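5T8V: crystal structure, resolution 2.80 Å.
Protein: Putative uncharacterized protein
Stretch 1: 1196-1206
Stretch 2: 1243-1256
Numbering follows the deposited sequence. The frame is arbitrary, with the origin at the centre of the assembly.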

# COMPACT_ATOMS: atom_id res chain seq x y z
N ILE A 1196 9.82 -25.01 38.61
CA ILE A 1196 9.54 -25.55 37.28
C ILE A 1196 10.84 -25.93 36.58
O ILE A 1196 10.84 -26.81 35.71
CB ILE A 1196 8.72 -24.55 36.46
CG1 ILE A 1196 7.39 -24.24 37.17
CG2 ILE A 1196 8.47 -25.08 35.05
CD1 ILE A 1196 6.52 -25.46 37.44
N GLU A 1197 11.95 -25.30 36.93
CA GLU A 1197 13.23 -25.71 36.36
C GLU A 1197 13.58 -27.15 36.72
O GLU A 1197 14.40 -27.77 36.04
CB GLU A 1197 14.35 -24.78 36.82
CG GLU A 1197 14.25 -23.38 36.25
CD GLU A 1197 15.33 -22.46 36.78
OE1 GLU A 1197 16.10 -22.89 37.66
OE2 GLU A 1197 15.42 -21.31 36.30
N ARG A 1198 12.96 -27.70 37.77
CA ARG A 1198 13.25 -29.06 38.22
C ARG A 1198 12.26 -30.09 37.69
O ARG A 1198 12.55 -31.29 37.77
CB ARG A 1198 13.25 -29.11 39.76
CG ARG A 1198 14.42 -28.36 40.39
CD ARG A 1198 14.33 -28.37 41.91
NE ARG A 1198 13.17 -27.64 42.40
CZ ARG A 1198 12.91 -27.42 43.69
NH1 ARG A 1198 13.73 -27.89 44.63
NH2 ARG A 1198 11.83 -26.74 44.04
N GLU A 1199 11.11 -29.67 37.16
CA GLU A 1199 10.13 -30.60 36.63
C GLU A 1199 10.04 -30.48 35.11
O GLU A 1199 8.94 -30.41 34.55
CB GLU A 1199 8.76 -30.35 37.27
CG GLU A 1199 8.68 -30.74 38.74
CD GLU A 1199 7.26 -30.86 39.24
OE1 GLU A 1199 6.34 -30.36 38.56
OE2 GLU A 1199 7.05 -31.46 40.32
N TYR A 1200 11.19 -30.46 34.44
CA TYR A 1200 11.20 -30.37 32.98
C TYR A 1200 10.92 -31.73 32.34
O TYR A 1200 10.10 -31.82 31.42
CB TYR A 1200 12.55 -29.82 32.50
CG TYR A 1200 12.70 -28.31 32.57
CD1 TYR A 1200 11.60 -27.47 32.65
CD2 TYR A 1200 13.96 -27.72 32.55
CE1 TYR A 1200 11.74 -26.10 32.71
CE2 TYR A 1200 14.12 -26.35 32.61
CZ TYR A 1200 13.00 -25.55 32.69
OH TYR A 1200 13.14 -24.18 32.75
N ALA A 1201 11.58 -32.78 32.81
CA ALA A 1201 11.37 -34.11 32.24
C ALA A 1201 9.91 -34.51 32.31
O ALA A 1201 9.29 -34.86 31.30
CB ALA A 1201 12.26 -35.13 32.95
N LYS A 1202 9.33 -34.47 33.52
CA LYS A 1202 7.92 -34.84 33.67
C LYS A 1202 7.02 -33.96 32.82
O LYS A 1202 5.96 -34.41 32.38
CB LYS A 1202 7.51 -34.75 35.14
CG LYS A 1202 8.33 -35.62 36.08
CD LYS A 1202 7.47 -36.23 37.18
CE LYS A 1202 6.79 -35.17 38.03
NZ LYS A 1202 5.92 -35.77 39.08
N ALA A 1203 7.42 -32.71 32.58
CA ALA A 1203 6.61 -31.82 31.76
C ALA A 1203 6.63 -32.25 30.30
O ALA A 1203 5.58 -32.30 29.64
CB ALA A 1203 7.10 -30.38 31.91
N ILE A 1204 7.81 -32.55 29.77
CA ILE A 1204 7.92 -33.00 28.38
C ILE A 1204 7.16 -34.31 28.20
O ILE A 1204 6.30 -34.44 27.32
CB ILE A 1204 9.39 -33.13 27.97
CG1 ILE A 1204 10.09 -31.77 28.10
CG2 ILE A 1204 9.51 -33.66 26.55
CD1 ILE A 1204 11.60 -31.83 28.01
N GLN A 1205 7.48 -35.31 29.03
CA GLN A 1205 6.76 -36.58 28.97
C GLN A 1205 5.26 -36.36 29.05
O GLN A 1205 4.49 -37.00 28.32
CB GLN A 1205 7.22 -37.49 30.11
CG GLN A 1205 8.69 -37.88 30.03
CD GLN A 1205 9.24 -38.37 31.37
OE1 GLN A 1205 8.49 -38.56 32.33
NE2 GLN A 1205 10.55 -38.56 31.43
N SER A 1206 4.82 -35.44 29.91
CA SER A 1206 3.39 -35.17 30.06
C SER A 1206 2.81 -34.61 28.77
O SER A 1206 1.73 -35.03 28.33
CB SER A 1206 3.16 -34.20 31.22
OG SER A 1206 1.79 -33.88 31.35
N LYS A 1243 21.42 -18.99 30.28
CA LYS A 1243 21.58 -20.36 29.81
C LYS A 1243 20.48 -21.29 30.33
O LYS A 1243 20.45 -22.46 29.92
CB LYS A 1243 22.94 -20.91 30.24
CG LYS A 1243 24.13 -20.22 29.57
CD LYS A 1243 25.44 -20.84 30.01
CE LYS A 1243 26.63 -20.16 29.34
NZ LYS A 1243 27.93 -20.77 29.75
N ASN A 1244 19.60 -20.81 31.20
CA ASN A 1244 18.52 -21.66 31.70
C ASN A 1244 17.68 -22.21 30.56
O ASN A 1244 17.16 -23.33 30.65
CB ASN A 1244 17.65 -20.89 32.68
CG ASN A 1244 16.86 -21.79 33.60
OD1 ASN A 1244 15.66 -22.00 33.41
ND2 ASN A 1244 17.54 -22.36 34.59
N ARG A 1245 17.52 -21.44 29.49
CA ARG A 1245 16.85 -21.94 28.29
C ARG A 1245 17.73 -22.97 27.58
O ARG A 1245 17.26 -24.05 27.21
CB ARG A 1245 16.50 -20.78 27.37
CG ARG A 1245 16.03 -21.18 25.98
CD ARG A 1245 15.24 -20.06 25.32
NE ARG A 1245 15.14 -20.23 23.88
CZ ARG A 1245 14.33 -19.52 23.09
NH1 ARG A 1245 13.53 -18.60 23.61
NH2 ARG A 1245 14.31 -19.74 21.79
N VAL A 1246 19.01 -22.65 27.40
CA VAL A 1246 19.94 -23.58 26.76
C VAL A 1246 19.78 -24.98 27.35
O VAL A 1246 19.50 -25.95 26.64
CB VAL A 1246 21.39 -23.09 26.91
CG1 VAL A 1246 22.39 -24.16 26.47
CG2 VAL A 1246 21.61 -21.82 26.10
N LYS A 1247 19.95 -25.09 28.67
CA LYS A 1247 19.91 -26.40 29.30
C LYS A 1247 18.62 -27.13 28.97
O LYS A 1247 18.63 -28.35 28.73
CB LYS A 1247 20.07 -26.26 30.82
CG LYS A 1247 20.23 -27.60 31.55
CD LYS A 1247 21.45 -28.37 31.07
CE LYS A 1247 21.64 -29.67 31.84
NZ LYS A 1247 20.51 -30.61 31.64
N PHE A 1248 17.50 -26.42 28.93
CA PHE A 1248 16.24 -27.05 28.56
C PHE A 1248 16.40 -27.79 27.24
O PHE A 1248 16.14 -28.99 27.14
CB PHE A 1248 15.12 -26.01 28.47
CG PHE A 1248 13.84 -26.55 27.91
CD1 PHE A 1248 13.04 -27.39 28.67
CD2 PHE A 1248 13.42 -26.21 26.63
CE1 PHE A 1248 11.86 -27.90 28.16
CE2 PHE A 1248 12.24 -26.71 26.12
CZ PHE A 1248 11.46 -27.56 26.88
N LEU A 1249 16.84 -27.07 26.20
CA LEU A 1249 17.16 -27.73 24.93
C LEU A 1249 18.04 -28.94 25.16
O LEU A 1249 17.73 -30.05 24.71
CB LEU A 1249 17.83 -26.73 23.99
CG LEU A 1249 17.00 -25.52 23.55
CD1 LEU A 1249 17.84 -24.59 22.69
CD2 LEU A 1249 15.75 -25.96 22.81
N GLU A 1250 19.15 -28.76 25.88
CA GLU A 1250 20.03 -29.88 26.16
C GLU A 1250 19.27 -31.01 26.82
O GLU A 1250 19.40 -32.18 26.43
CB GLU A 1250 21.20 -29.43 27.03
CG GLU A 1250 22.16 -28.49 26.31
CD GLU A 1250 23.37 -28.13 27.14
OE1 GLU A 1250 23.31 -28.29 28.38
OE2 GLU A 1250 24.39 -27.70 26.56
N LYS A 1251 18.43 -30.69 27.81
CA LYS A 1251 17.64 -31.73 28.47
C LYS A 1251 16.79 -32.49 27.45
O LYS A 1251 16.71 -33.72 27.50
CB LYS A 1251 16.77 -31.13 29.57
CG LYS A 1251 15.94 -32.14 30.36
CD LYS A 1251 16.76 -33.35 30.83
CE LYS A 1251 17.95 -32.94 31.71
NZ LYS A 1251 17.53 -32.33 33.00
N LEU A 1252 16.16 -31.76 26.52
CA LEU A 1252 15.44 -32.43 25.44
C LEU A 1252 16.33 -33.47 24.78
O LEU A 1252 15.96 -34.64 24.67
CB LEU A 1252 14.96 -31.41 24.41
CG LEU A 1252 13.65 -30.67 24.71
CD1 LEU A 1252 13.52 -29.45 23.82
CD2 LEU A 1252 12.48 -31.61 24.50
N VAL A 1253 17.52 -33.06 24.35
CA VAL A 1253 18.46 -34.00 23.74
C VAL A 1253 18.72 -35.16 24.68
O VAL A 1253 18.74 -36.33 24.26
CB VAL A 1253 19.76 -33.27 23.35
CG1 VAL A 1253 20.76 -34.25 22.74
CG2 VAL A 1253 19.47 -32.14 22.38
N SER A 1254 18.92 -34.87 25.97
CA SER A 1254 19.22 -35.93 26.92
C SER A 1254 18.04 -36.89 27.07
O SER A 1254 18.24 -38.06 27.40
CB SER A 1254 19.60 -35.33 28.27
OG SER A 1254 20.79 -34.57 28.17
N GLN A 1255 16.82 -36.41 26.84
CA GLN A 1255 15.66 -37.28 26.90
C GLN A 1255 15.58 -38.24 25.72
O GLN A 1255 14.73 -39.13 25.73
CB GLN A 1255 14.38 -36.44 26.97
CG GLN A 1255 14.09 -35.87 28.35
CD GLN A 1255 13.37 -36.85 29.26
OE1 GLN A 1255 12.36 -37.43 28.87
NE2 GLN A 1255 13.89 -37.04 30.46
N ILE A 1256 16.45 -38.08 24.72
CA ILE A 1256 16.44 -38.97 23.56
C ILE A 1256 17.41 -40.13 23.72
O ILE A 1256 17.28 -41.13 23.00
CB ILE A 1256 16.76 -38.18 22.28
CG1 ILE A 1256 15.88 -36.94 22.17
CG2 ILE A 1256 16.53 -39.06 21.05
CD1 ILE A 1256 16.26 -35.99 21.06

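Two helical segments of one chain cross at 62° and bury 493 Å² between them. At their closest the helix axes are 10.7 Å apart, and side chains make the contact.

Its apolar centre is Tyr1200, Ile1204, Phe1248 and Leu1252, all buried. The edge of Phe1248 meets the face of Tyr1200, with centroids 5.2 Å apart and planes at 72°. Ile1204 comes next, one helical turn after Tyr1200. Ile1204 CD1 lies 3.9 Å from Phe1248 CE1 and 3.6 Å from Leu1252 CD2. A branched aliphatic chain suits this spot because its methyl end can touch both neighbours and leaves no polar atom to satisfy.

Polar links across the contact are few and weak. Tyr1200 carries its hydroxyl beyond the aromatic pair, where OH donates to Asn1244 OD1 at 3.4 Å. Gln1205 NE2 donates to Gln1255 OE1 at 3.3 Å, nearly straight at 166°. That oxygen is also hydrogen-bonded elsewhere in the structure. Gln1255 NE2 instead packs 3.5 Å from Ala1201 CB, whose small methyl makes no hydrogen bond.

Glu1197 OE2 lies 2.9 Å from Asn1244 ND2, but the angle is poor and no hydrogen bond is assigned. Glu1197 OE2 is also 3.0 Å from Asn1244 OD1, a pairing of two acceptors.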